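Local atomic coordinates of putative hemin ABC transport system, membrane protein (PDB entry 5B57), a protein that probably forms the membrane-spanning permease subunit of an ABC importer that carries hemin across the inner membrane. Residues A[95-98]-A[99-103]; A[102-105]-A[106-109]; A[358-361]-A[362-366]. All coordinates share one frame; numbering follows the deposited sequence.

Overall arrangement
Near its N terminus the long helix 94-128 holds contact 1 (95-103) and then contact 2 (102-109), which share D102 and I103; their centres lie 9 Å apart. Neither closes a long loop, since each joins neighbouring turns, and a widened stretch at the shared residues leads into the kink at P106. One decylmaltoside molecule touches both. Far later in the chain, contact 3 (358-366) starts helix 360-378. Contacts 1 and 2 overlap along one helix; contact 3 follows both, and none crosses. Contact 3 does not touch the others, but its nearest atoms come within about 6 Å of contact 2. Together they tie helix 94-128 to helices 80-87, 54-72, 242-260 and 327-352, and helix 360-378 to the second subunit.

Contact 1. Residues A[95-98]-A[99-103]; sequences QARA and VLLDI. With DMU (decyl-beta-D-maltopyranoside), chain E.
R97 sends CG anti to its backbone N (chi1 178°) and keeps an extended chain, while L101 also has CG anti to N (chi1 -155°), and their ends meet one turn apart on the same flank of the helix. Both belong to the first turns of helix 94-128, which widens into a pi-type turn at 99-103. L101 CD1 sits over one face of the R97 guanidinium, 4.2 Å from NH2, a loose apolar cover for a flat charged group. The other branch of L101 turns to the bound detergent, with CD2 3.3 Å from DMU C11. Beneath these side chains the backbone of the helix is regular at first: V99 N, L100 N and L101 N each bond to the carbonyl four residues back, L101 N to R97 O at 2.7 Å. D102 N still bonds four residues back, to A98 O, but with a more bent N-H...O angle (134°). Farther on, V99 O takes I103 N at 3.1 Å and probably R104 N as well, which is where the turn opens. The carbonyl of L101 is bonded by the indole NE1 of W242. A96 and L100 pack against helix 80-87, L100 resting on A83 and L87, whereas R97 and A98 are exposed. D102 turns its carboxylate to the maltoside head group, where OD1 accepts a hydrogen bond from the DMU hydroxyl O6 at 2.9 Å.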
ATOM      1  N   GLN A  95      21.460 -22.620 -48.519  1.00 49.21           N
ATOM      2  CA  GLN A  95      21.836 -21.430 -47.778  1.00 48.07           C
ATOM      3  C   GLN A  95      20.632 -20.816 -47.090  1.00 49.68           C
ATOM      4  O   GLN A  95      20.752 -20.305 -45.970  1.00 50.77           O
ATOM      5  CB  GLN A  95      22.499 -20.416 -48.693  1.00 47.47           C
ATOM      6  CG  GLN A  95      22.594 -19.058 -48.085  1.00 46.66           C
ATOM      7  CD  GLN A  95      23.534 -18.176 -48.828  1.00 50.80           C
ATOM      8  OE1 GLN A  95      24.627 -18.605 -49.201  1.00 51.05           O
ATOM      9  NE2 GLN A  95      23.124 -16.934 -49.072  1.00 51.31           N
ATOM     10  N   ALA A  96      19.461 -20.865 -47.728  1.00 50.74           N
ATOM     11  CA  ALA A  96      18.266 -20.304 -47.101  1.00 46.17           C
ATOM     12  C   ALA A  96      17.880 -21.081 -45.845  1.00 45.25           C
ATOM     13  O   ALA A  96      17.434 -20.490 -44.859  1.00 44.27           O
ATOM     14  CB  ALA A  96      17.113 -20.282 -48.095  1.00 47.15           C
ATOM     15  N   ARG A  97      18.044 -22.404 -45.858  1.00 45.58           N
ATOM     16  CA  ARG A  97      17.813 -23.181 -44.644  1.00 49.28           C
ATOM     17  C   ARG A  97      18.770 -22.765 -43.528  1.00 49.23           C
ATOM     18  O   ARG A  97      18.386 -22.734 -42.350  1.00 47.53           O
ATOM     19  CB  ARG A  97      17.949 -24.668 -44.943  1.00 45.44           C
ATOM     20  CG  ARG A  97      17.769 -25.539 -43.731  1.00 53.88           C
ATOM     21  CD  ARG A  97      17.524 -26.987 -44.101  1.00 55.65           C
ATOM     22  NE  ARG A  97      17.072 -27.787 -42.965  1.00 55.78           N
ATOM     23  CZ  ARG A  97      17.876 -28.230 -42.001  1.00 54.89           C
ATOM     24  NH1 ARG A  97      19.183 -27.949 -42.031  1.00 54.15           N
ATOM     25  NH2 ARG A  97      17.373 -28.950 -40.999  1.00 53.65           N
ATOM     26  N   ALA A  98      20.013 -22.419 -43.883  1.00 47.66           N
ATOM     27  CA  ALA A  98      21.010 -22.018 -42.895  1.00 42.78           C
ATOM     28  C   ALA A  98      20.689 -20.653 -42.277  1.00 51.92           C
ATOM     29  O   ALA A  98      20.823 -20.475 -41.063  1.00 40.83           O
ATOM     30  CB  ALA A  98      22.397 -22.007 -43.538  1.00 45.12           C
ATOM     31  N   VAL A  99      20.279 -19.672 -43.084  1.00 51.60           N
ATOM     32  CA  VAL A  99      19.869 -18.387 -42.523  1.00 48.73           C
ATOM     33  C   VAL A  99      18.632 -18.549 -41.637  1.00 48.16           C
ATOM     34  O   VAL A  99      18.533 -17.930 -40.572  1.00 47.92           O
ATOM     35  CB  VAL A  99      19.629 -17.361 -43.651  1.00 47.39           C
ATOM     36  CG1 VAL A  99      18.875 -16.153 -43.115  1.00 45.47           C
ATOM     37  CG2 VAL A  99      20.947 -16.933 -44.287  1.00 47.22           C
ATOM     38  N   LEU A 100      17.677 -19.384 -42.045  1.00 48.49           N
ATOM     39  CA  LEU A 100      16.472 -19.552 -41.233  1.00 47.21           C
ATOM     40  C   LEU A 100      16.726 -20.416 -40.003  1.00 47.28           C
ATOM     41  O   LEU A 100      16.411 -20.011 -38.884  1.00 47.64           O
ATOM     42  CB  LEU A 100      15.337 -20.148 -42.065  1.00 46.92           C
ATOM     43  CG  LEU A 100      14.807 -19.273 -43.199  1.00 47.83           C
ATOM     44  CD1 LEU A 100      13.584 -19.901 -43.850  1.00 49.67           C
ATOM     45  CD2 LEU A 100      14.479 -17.904 -42.678  1.00 47.24           C
ATOM     46  N   LEU A 101      17.278 -21.614 -40.178  1.00 48.59           N
ATOM     47  CA  LEU A 101      17.411 -22.503 -39.032  1.00 48.97           C
ATOM     48  C   LEU A 101      18.542 -22.101 -38.090  1.00 49.94           C
ATOM     49  O   LEU A 101      18.562 -22.559 -36.945  1.00 50.49           O
ATOM     50  CB  LEU A 101      17.623 -23.946 -39.490  1.00 48.93           C
ATOM     51  CG  LEU A 101      17.172 -24.941 -38.423  1.00 48.15           C
ATOM     52  CD1 LEU A 101      15.900 -25.645 -38.862  1.00 48.49           C
ATOM     53  CD2 LEU A 101      18.263 -25.934 -38.113  1.00 48.21           C
ATOM     54  N   ASP A 102      19.479 -21.258 -38.523  1.00 48.80           N
ATOM     55  CA  ASP A 102      20.625 -20.912 -37.686  1.00 48.89           C
ATOM     56  C   ASP A 102      20.650 -19.474 -37.186  1.00 44.90           C
ATOM     57  O   ASP A 102      21.184 -19.230 -36.111  1.00 44.22           O
ATOM     58  CB  ASP A 102      21.940 -21.171 -38.428  1.00 53.80           C
ATOM     59  CG  ASP A 102      22.316 -22.609 -38.430  1.00 54.27           C
ATOM     60  OD1 ASP A 102      21.630 -23.380 -37.721  1.00 53.93           O
ATOM     61  OD2 ASP A 102      23.302 -22.956 -39.129  1.00 56.16           O
ATOM     62  N   ILE A 103      20.111 -18.522 -37.938  1.00 43.28           N
ATOM     63  CA  ILE A 103      20.168 -17.119 -37.582  1.00 42.28           C
ATOM     64  C   ILE A 103      18.792 -16.589 -37.185  1.00 41.42           C
ATOM     65  O   ILE A 103      18.678 -15.760 -36.287  1.00 42.22           O
ATOM     66  CB  ILE A 103      20.760 -16.280 -38.735  1.00 43.76           C
ATOM     67  CG1 ILE A 103      21.895 -17.028 -39.440  1.00 44.09           C
ATOM     68  CG2 ILE A 103      21.195 -14.923 -38.235  1.00 37.41           C
ATOM     69  CD1 ILE A 103      23.129 -17.266 -38.588  1.00 38.08           C
TER
HETATM   70  C1  DMU E 401      18.589 -28.183 -29.020  1.00 78.93           C
HETATM   71  C2  DMU E 401      19.656 -27.871 -30.035  1.00 79.94           C
HETATM   72  C3  DMU E 401      19.103 -28.067 -31.452  1.00 80.33           C
HETATM   73  C4  DMU E 401      17.775 -27.276 -31.645  1.00 79.47           C
HETATM   74  O5  DMU E 401      16.846 -27.607 -30.582  1.00 78.30           O
HETATM   75  C6  DMU E 401      17.389 -27.294 -29.278  1.00 78.43           C
HETATM   76  O7  DMU E 401      20.075 -27.632 -32.404  1.00 81.22           O
HETATM   77  O16 DMU E 401      16.411 -27.527 -28.266  1.00 78.79           O
HETATM   78  C18 DMU E 401      15.874 -26.302 -27.766  1.00 78.72           C
HETATM   79  C19 DMU E 401      14.373 -26.295 -27.988  1.00 79.21           C
HETATM   80  C22 DMU E 401      13.781 -24.937 -27.664  1.00 79.32           C
HETATM   81  C25 DMU E 401      12.271 -25.036 -27.458  1.00 78.67           C
HETATM   82  C28 DMU E 401      11.841 -24.312 -26.180  1.00 77.57           C
HETATM   83  C31 DMU E 401      10.909 -25.182 -25.324  1.00 76.49           C
HETATM   84  C34 DMU E 401       9.681 -24.385 -24.864  1.00 77.25           C
HETATM   85  C37 DMU E 401       9.154 -24.893 -23.510  1.00 76.88           C
HETATM   86  C40 DMU E 401       8.269 -23.837 -22.820  1.00 77.45           C
HETATM   87  C43 DMU E 401       6.805 -24.030 -23.169  1.00 78.58           C
HETATM   88  O49 DMU E 401      19.090 -27.958 -27.693  1.00 79.62           O
HETATM   89  O55 DMU E 401      20.802 -28.709 -29.827  1.00 80.51           O
HETATM   90  C57 DMU E 401      17.122 -27.579 -33.003  1.00 79.50           C
HETATM   91  O61 DMU E 401      17.862 -26.928 -34.050  1.00 79.73           O
HETATM   92  C5  DMU E 401      21.906 -29.055 -33.171  1.00 80.52           C
HETATM   93  C7  DMU E 401      22.948 -27.974 -33.449  1.00 81.01           C
HETATM   94  C8  DMU E 401      22.664 -27.256 -34.768  1.00 82.40           C
HETATM   95  C9  DMU E 401      21.222 -26.794 -34.831  1.00 82.07           C
HETATM   96  O1  DMU E 401      20.353 -27.925 -34.710  1.00 81.23           O
HETATM   97  C10 DMU E 401      20.463 -28.551 -33.421  1.00 81.07           C
HETATM   98  O2  DMU E 401      23.537 -26.116 -34.898  1.00 82.78           O
HETATM   99  O3  DMU E 401      22.040 -29.503 -31.806  1.00 79.92           O
HETATM  100  O4  DMU E 401      24.248 -28.582 -33.512  1.00 80.75           O
HETATM  101  C11 DMU E 401      20.949 -26.085 -36.144  1.00 81.47           C
HETATM  102  O6  DMU E 401      22.114 -26.184 -36.991  1.00 80.88           O

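Contact 2. Residues A[102-105]-A[106-109]; sequences DIRA and PRVV. With DMU (decyl-beta-D-maltopyranoside), chain E.
P106 lays its ring over the turn before it: its N has no hydrogen to give D102 O, and the ring's CG lies 3.5 Å from that oxygen. Its CD lies 3.4 Å from A105 CB, and the ring is buried against W242 and L245 of helix 242-260. R107 comes next, and its amide does not bond to I103 O either: it turns to R104 O at 2.8 Å, a weak and bent bond. With CG anti to the backbone N (chi1 173°), the R107 side chain leaves the helix for a buried polar site, where NE forms a salt bridge with D346 and NH1 one with D357. The two acids probably offset the charge of R107. R104 was modelled in two conformers, so its side-chain contacts hold for one of them, in which its NH2 bonds to A70 O of helix 54-72; a like-charge approach of its NH1 to R107 NE is therefore doubtful. The missing bonds at P106 and R107 make this a proline kink, set just ahead of the predicted membrane-spanning part of helix 94-128 in a FecCD-type permease. V108 restores the helical pattern, its amide reaching R104 O at 3.1 Å, so that one carbonyl serves two successive N-H groups. On the side chain of V108, CG2 is beside the backbone N and points back along the helix to that R104 conformer, meeting NE at 3.6 Å; the two chains cross obliquely. V108 itself packs on S67 and A70 of helix 54-72 and on L343 of helix 327-352. V109 N then bonds to A105 O at 2.7 Å, while its side chain leans on L245.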
ATOM      1  N   ASP A 102      19.479 -21.258 -38.523  1.00 48.80           N
ATOM      2  CA  ASP A 102      20.625 -20.912 -37.686  1.00 48.89           C
ATOM      3  C   ASP A 102      20.650 -19.474 -37.186  1.00 44.90           C
ATOM      4  O   ASP A 102      21.184 -19.230 -36.111  1.00 44.22           O
ATOM      5  CB  ASP A 102      21.940 -21.171 -38.428  1.00 53.80           C
ATOM      6  CG  ASP A 102      22.316 -22.609 -38.430  1.00 54.27           C
ATOM      7  OD1 ASP A 102      21.630 -23.380 -37.721  1.00 53.93           O
ATOM      8  OD2 ASP A 102      23.302 -22.956 -39.129  1.00 56.16           O
ATOM      9  N   ILE A 103      20.111 -18.522 -37.938  1.00 43.28           N
ATOM     10  CA  ILE A 103      20.168 -17.119 -37.582  1.00 42.28           C
ATOM     11  C   ILE A 103      18.792 -16.589 -37.185  1.00 41.42           C
ATOM     12  O   ILE A 103      18.678 -15.760 -36.287  1.00 42.22           O
ATOM     13  CB  ILE A 103      20.760 -16.280 -38.735  1.00 43.76           C
ATOM     14  CG1 ILE A 103      21.895 -17.028 -39.440  1.00 44.09           C
ATOM     15  CG2 ILE A 103      21.195 -14.923 -38.235  1.00 37.41           C
ATOM     16  CD1 ILE A 103      23.129 -17.266 -38.588  1.00 38.08           C
ATOM     17  N   ARG A 104      17.741 -17.030 -37.870  1.00 40.47           N
ATOM     18  CA  ARG A 104      16.431 -16.498 -37.533  0.55 37.18           C
ATOM     19  C   ARG A 104      15.793 -17.253 -36.366  1.00 36.35           C
ATOM     20  O   ARG A 104      15.479 -16.615 -35.346  1.00 48.62           O
ATOM     21  CB  ARG A 104      15.503 -16.495 -38.755  0.55 41.88           C
ATOM     22  CG  ARG A 104      14.784 -15.147 -38.929  0.55 42.01           C
ATOM     23  CD  ARG A 104      14.381 -14.518 -37.599  0.55 37.15           C
ATOM     24  NE  ARG A 104      13.167 -13.708 -37.701  0.55 42.99           N
ATOM     25  CZ  ARG A 104      13.100 -12.417 -37.391  0.55 42.92           C
ATOM     26  NH1 ARG A 104      14.181 -11.784 -36.963  0.55 42.07           N
ATOM     27  NH2 ARG A 104      11.953 -11.756 -37.498  0.55 37.14           N
ATOM     28  N   ALA A 105      15.582 -18.579 -36.502  1.00 36.74           N
ATOM     29  CA  ALA A 105      14.870 -19.463 -35.593  1.00 44.26           C
ATOM     30  C   ALA A 105      15.269 -19.226 -34.138  1.00 41.01           C
ATOM     31  O   ALA A 105      14.386 -18.923 -33.327  1.00 40.20           O
ATOM     32  CB  ALA A 105      15.065 -20.934 -35.988  1.00 36.91           C
ATOM     33  N   PRO A 106      16.550 -19.317 -33.750  1.00 38.97           N
ATOM     34  CA  PRO A 106      16.870 -19.113 -32.325  1.00 37.74           C
ATOM     35  C   PRO A 106      16.378 -17.785 -31.791  1.00 35.32           C
ATOM     36  O   PRO A 106      16.050 -17.678 -30.608  1.00 33.77           O
ATOM     37  CB  PRO A 106      18.407 -19.194 -32.282  1.00 35.56           C
ATOM     38  CG  PRO A 106      18.801 -19.837 -33.554  1.00 36.34           C
ATOM     39  CD  PRO A 106      17.778 -19.366 -34.555  1.00 37.87           C
ATOM     40  N   ARG A 107      16.301 -16.768 -32.642  1.00 35.11           N
ATOM     41  CA  ARG A 107      15.811 -15.485 -32.190  1.00 34.81           C
ATOM     42  C   ARG A 107      14.302 -15.512 -32.028  1.00 35.00           C
ATOM     43  O   ARG A 107      13.767 -14.993 -31.044  1.00 35.80           O
ATOM     44  CB  ARG A 107      16.247 -14.403 -33.168  1.00 36.36           C
ATOM     45  CG  ARG A 107      15.651 -13.074 -32.885  1.00 32.81           C
ATOM     46  CD  ARG A 107      16.572 -11.960 -33.271  1.00 35.65           C
ATOM     47  NE  ARG A 107      15.878 -10.694 -33.120  1.00 36.23           N
ATOM     48  CZ  ARG A 107      16.436  -9.519 -33.367  1.00 37.72           C
ATOM     49  NH1 ARG A 107      17.693  -9.465 -33.779  1.00 38.05           N
ATOM     50  NH2 ARG A 107      15.745  -8.402 -33.202  1.00 38.42           N
ATOM     51  N   VAL A 108      13.595 -16.138 -32.965  1.00 35.09           N
ATOM     52  CA  VAL A 108      12.146 -16.236 -32.817  1.00 35.98           C
ATOM     53  C   VAL A 108      11.791 -17.106 -31.627  1.00 32.68           C
ATOM     54  O   VAL A 108      10.930 -16.744 -30.820  1.00 32.04           O
ATOM     55  CB  VAL A 108      11.492 -16.760 -34.106  1.00 36.79           C
ATOM     56  CG1 VAL A 108      10.064 -17.101 -33.819  1.00 34.78           C
ATOM     57  CG2 VAL A 108      11.565 -15.702 -35.194  1.00 36.11           C
ATOM     58  N   VAL A 109      12.474 -18.244 -31.473  1.00 32.72           N
ATOM     59  CA  VAL A 109      12.226 -19.109 -30.318  1.00 31.99           C
ATOM     60  C   VAL A 109      12.559 -18.387 -29.007  1.00 37.29           C
ATOM     61  O   VAL A 109      11.827 -18.505 -28.022  1.00 37.81           O
ATOM     62  CB  VAL A 109      12.987 -20.437 -30.482  1.00 32.40           C
ATOM     63  CG1 VAL A 109      13.607 -20.878 -29.209  1.00 31.45           C
ATOM     64  CG2 VAL A 109      12.027 -21.465 -30.860  1.00 33.10           C
TER
HETATM   65  C1  DMU E 401      18.589 -28.183 -29.020  1.00 78.93           C
HETATM   66  C2  DMU E 401      19.656 -27.871 -30.035  1.00 79.94           C
HETATM   67  C3  DMU E 401      19.103 -28.067 -31.452  1.00 80.33           C
HETATM   68  C4  DMU E 401      17.775 -27.276 -31.645  1.00 79.47           C
HETATM   69  O5  DMU E 401      16.846 -27.607 -30.582  1.00 78.30           O
HETATM   70  C6  DMU E 401      17.389 -27.294 -29.278  1.00 78.43           C
HETATM   71  O7  DMU E 401      20.075 -27.632 -32.404  1.00 81.22           O
HETATM   72  O16 DMU E 401      16.411 -27.527 -28.266  1.00 78.79           O
HETATM   73  C18 DMU E 401      15.874 -26.302 -27.766  1.00 78.72           C
HETATM   74  C19 DMU E 401      14.373 -26.295 -27.988  1.00 79.21           C
HETATM   75  C22 DMU E 401      13.781 -24.937 -27.664  1.00 79.32           C
HETATM   76  C25 DMU E 401      12.271 -25.036 -27.458  1.00 78.67           C
HETATM   77  C28 DMU E 401      11.841 -24.312 -26.180  1.00 77.57           C
HETATM   78  C31 DMU E 401      10.909 -25.182 -25.324  1.00 76.49           C
HETATM   79  C34 DMU E 401       9.681 -24.385 -24.864  1.00 77.25           C
HETATM   80  C37 DMU E 401       9.154 -24.893 -23.510  1.00 76.88           C
HETATM   81  C40 DMU E 401       8.269 -23.837 -22.820  1.00 77.45           C
HETATM   82  C43 DMU E 401       6.805 -24.030 -23.169  1.00 78.58           C
HETATM   83  O49 DMU E 401      19.090 -27.958 -27.693  1.00 79.62           O
HETATM   84  O55 DMU E 401      20.802 -28.709 -29.827  1.00 80.51           O
HETATM   85  C57 DMU E 401      17.122 -27.579 -33.003  1.00 79.50           C
HETATM   86  O61 DMU E 401      17.862 -26.928 -34.050  1.00 79.73           O
HETATM   87  C5  DMU E 401      21.906 -29.055 -33.171  1.00 80.52           C
HETATM   88  C7  DMU E 401      22.948 -27.974 -33.449  1.00 81.01           C
HETATM   89  C8  DMU E 401      22.664 -27.256 -34.768  1.00 82.40           C
HETATM   90  C9  DMU E 401      21.222 -26.794 -34.831  1.00 82.07           C
HETATM   91  O1  DMU E 401      20.353 -27.925 -34.710  1.00 81.23           O
HETATM   92  C10 DMU E 401      20.463 -28.551 -33.421  1.00 81.07           C
HETATM   93  O2  DMU E 401      23.537 -26.116 -34.898  1.00 82.78           O
HETATM   94  O3  DMU E 401      22.040 -29.503 -31.806  1.00 79.92           O
HETATM   95  O4  DMU E 401      24.248 -28.582 -33.512  1.00 80.75           O
HETATM   96  C11 DMU E 401      20.949 -26.085 -36.144  1.00 81.47           C
HETATM   97  O6  DMU E 401      22.114 -26.184 -36.991  1.00 80.88           O

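Contact 3. Residues A[358-361]-A[362-366]; sequences IPLG and VLTAL
The CG2 methyl of I358 is the bump that fills the shallow notch between V362 and L363, at the N-terminal start of helix 360-378, predicted to span the membrane. P359 occupies the N-cap position, so I358 stands just outside the helix and folds back over its first turn. Its CG2 is anti to the backbone N, which aims the methyl at the helix; it rests 3.9 Å from V362 CG1 and 3.7 Å from L363 CD2. I358 runs about at right angles to L363 and at a slant over V362, touching each with the same methyl. I358 also packs on A349 and V352 of helix 327-352. P359 closes the first turn only loosely, through a weak bond from V362 N to its O at 3.2 Å. L360 leans away from this notch into a pocket lined by A345 of helix 327-352 and by L237 and I308, and grazes L363 CB with CD1. Next to it G361, with no side chain, meets the next turn through its backbone, its O taking A365 N; its backbone also bonds with L234. The same turn faces the other half of the transporter: P359 lies on F219 and V362 on L216 of the second subunit, while A365 fits against A208 there. From the far end the turn is held by T364 N, bonded to L360 O at 2.9 Å. T364 OG1 is wedged between its own backbone N and carbonyl carbon (chi1 61°), so the hydroxyl comes 3.2 Å from G361 O, with a weak bond to G309 O competing for its proton.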
ATOM      1  N   ILE A 358      16.896  -2.308 -33.060  1.00 37.14           N
ATOM      2  CA  ILE A 358      16.581  -1.453 -31.903  1.00 34.22           C
ATOM      3  C   ILE A 358      16.529  -2.307 -30.645  1.00 32.70           C
ATOM      4  O   ILE A 358      15.951  -3.411 -30.684  1.00 32.28           O
ATOM      5  CB  ILE A 358      15.280  -0.718 -32.146  1.00 33.00           C
ATOM      6  CG1 ILE A 358      15.388   0.187 -33.375  1.00 34.17           C
ATOM      7  CG2 ILE A 358      14.854   0.048 -30.910  1.00 30.65           C
ATOM      8  CD1 ILE A 358      14.092   0.840 -33.686  1.00 33.59           C
ATOM      9  N   PRO A 359      17.078  -1.854 -29.531  1.00 26.48           N
ATOM     10  CA  PRO A 359      16.990  -2.642 -28.312  1.00 27.37           C
ATOM     11  C   PRO A 359      15.554  -3.016 -27.991  1.00 26.87           C
ATOM     12  O   PRO A 359      14.628  -2.217 -28.132  1.00 27.13           O
ATOM     13  CB  PRO A 359      17.582  -1.704 -27.253  1.00 27.25           C
ATOM     14  CG  PRO A 359      18.624  -0.924 -28.041  1.00 28.99           C
ATOM     15  CD  PRO A 359      17.994  -0.703 -29.390  1.00 29.21           C
ATOM     16  N   LEU A 360      15.367  -4.269 -27.568  1.00 23.85           N
ATOM     17  CA  LEU A 360      14.024  -4.748 -27.278  1.00 23.59           C
ATOM     18  C   LEU A 360      13.422  -4.036 -26.069  1.00 25.13           C
ATOM     19  O   LEU A 360      12.218  -3.737 -26.051  1.00 21.88           O
ATOM     20  CB  LEU A 360      14.057  -6.254 -27.035  1.00 22.92           C
ATOM     21  CG  LEU A 360      12.680  -6.907 -26.990  1.00 23.09           C
ATOM     22  CD1 LEU A 360      11.885  -6.592 -28.258  1.00 23.30           C
ATOM     23  CD2 LEU A 360      12.860  -8.387 -26.773  1.00 22.32           C
ATOM     24  N   GLY A 361      14.233  -3.769 -25.037  1.00 24.71           N
ATOM     25  CA  GLY A 361      13.707  -3.055 -23.893  1.00 20.86           C
ATOM     26  C   GLY A 361      13.047  -1.751 -24.286  1.00 22.72           C
ATOM     27  O   GLY A 361      12.069  -1.334 -23.663  1.00 20.65           O
ATOM     28  N   VAL A 362      13.560  -1.100 -25.335  1.00 24.03           N
ATOM     29  CA  VAL A 362      12.978   0.164 -25.774  1.00 24.75           C
ATOM     30  C   VAL A 362      11.572  -0.068 -26.289  1.00 25.96           C
ATOM     31  O   VAL A 362      10.651   0.692 -25.968  1.00 27.33           O
ATOM     32  CB  VAL A 362      13.874   0.853 -26.825  1.00 23.75           C
ATOM     33  CG1 VAL A 362      13.025   1.567 -27.840  1.00 24.49           C
ATOM     34  CG2 VAL A 362      14.811   1.867 -26.160  1.00 23.83           C
ATOM     35  N   LEU A 363      11.371  -1.151 -27.052  1.00 26.32           N
ATOM     36  CA  LEU A 363      10.049  -1.446 -27.604  1.00 26.17           C
ATOM     37  C   LEU A 363       9.080  -1.932 -26.525  1.00 27.27           C
ATOM     38  O   LEU A 363       7.908  -1.537 -26.512  1.00 28.08           O
ATOM     39  CB  LEU A 363      10.175  -2.467 -28.733  1.00 26.01           C
ATOM     40  CG  LEU A 363      10.207  -1.933 -30.170  1.00 26.62           C
ATOM     41  CD1 LEU A 363       8.938  -1.204 -30.439  1.00 26.88           C
ATOM     42  CD2 LEU A 363      11.371  -1.009 -30.440  1.00 25.73           C
ATOM     43  N   THR A 364       9.533  -2.766 -25.587  1.00 26.11           N
ATOM     44  CA  THR A 364       8.588  -3.173 -24.553  1.00 23.91           C
ATOM     45  C   THR A 364       8.201  -2.012 -23.641  1.00 24.75           C
ATOM     46  O   THR A 364       7.100  -2.022 -23.086  1.00 24.96           O
ATOM     47  CB  THR A 364       9.136  -4.340 -23.745  1.00 22.35           C
ATOM     48  OG1 THR A 364      10.348  -3.964 -23.084  1.00 25.20           O
ATOM     49  CG2 THR A 364       9.424  -5.435 -24.664  1.00 20.36           C
ATOM     50  N   ALA A 365       9.072  -1.008 -23.470  1.00 24.12           N
ATOM     51  CA  ALA A 365       8.663   0.186 -22.738  1.00 20.06           C
ATOM     52  C   ALA A 365       7.615   0.962 -23.510  1.00 20.71           C
ATOM     53  O   ALA A 365       6.790   1.660 -22.910  1.00 22.20           O
ATOM     54  CB  ALA A 365       9.851   1.094 -22.448  1.00 26.37           C
ATOM     55  N   LEU A 366       7.624   0.860 -24.824  1.00 21.51           N
ATOM     56  CA  LEU A 366       6.595   1.545 -25.579  1.00 33.56           C
ATOM     57  C   LEU A 366       5.271   0.790 -25.577  1.00 33.59           C
ATOM     58  O   LEU A 366       4.288   1.302 -26.126  1.00 35.05           O
ATOM     59  CB  LEU A 366       7.079   1.797 -27.000  1.00 34.31           C
ATOM     60  CG  LEU A 366       8.306   2.700 -27.015  1.00 23.57           C
ATOM     61  CD1 LEU A 366       8.881   2.686 -28.411  1.00 24.65           C
ATOM     62  CD2 LEU A 366       7.934   4.098 -26.541  1.00 23.71           C
TER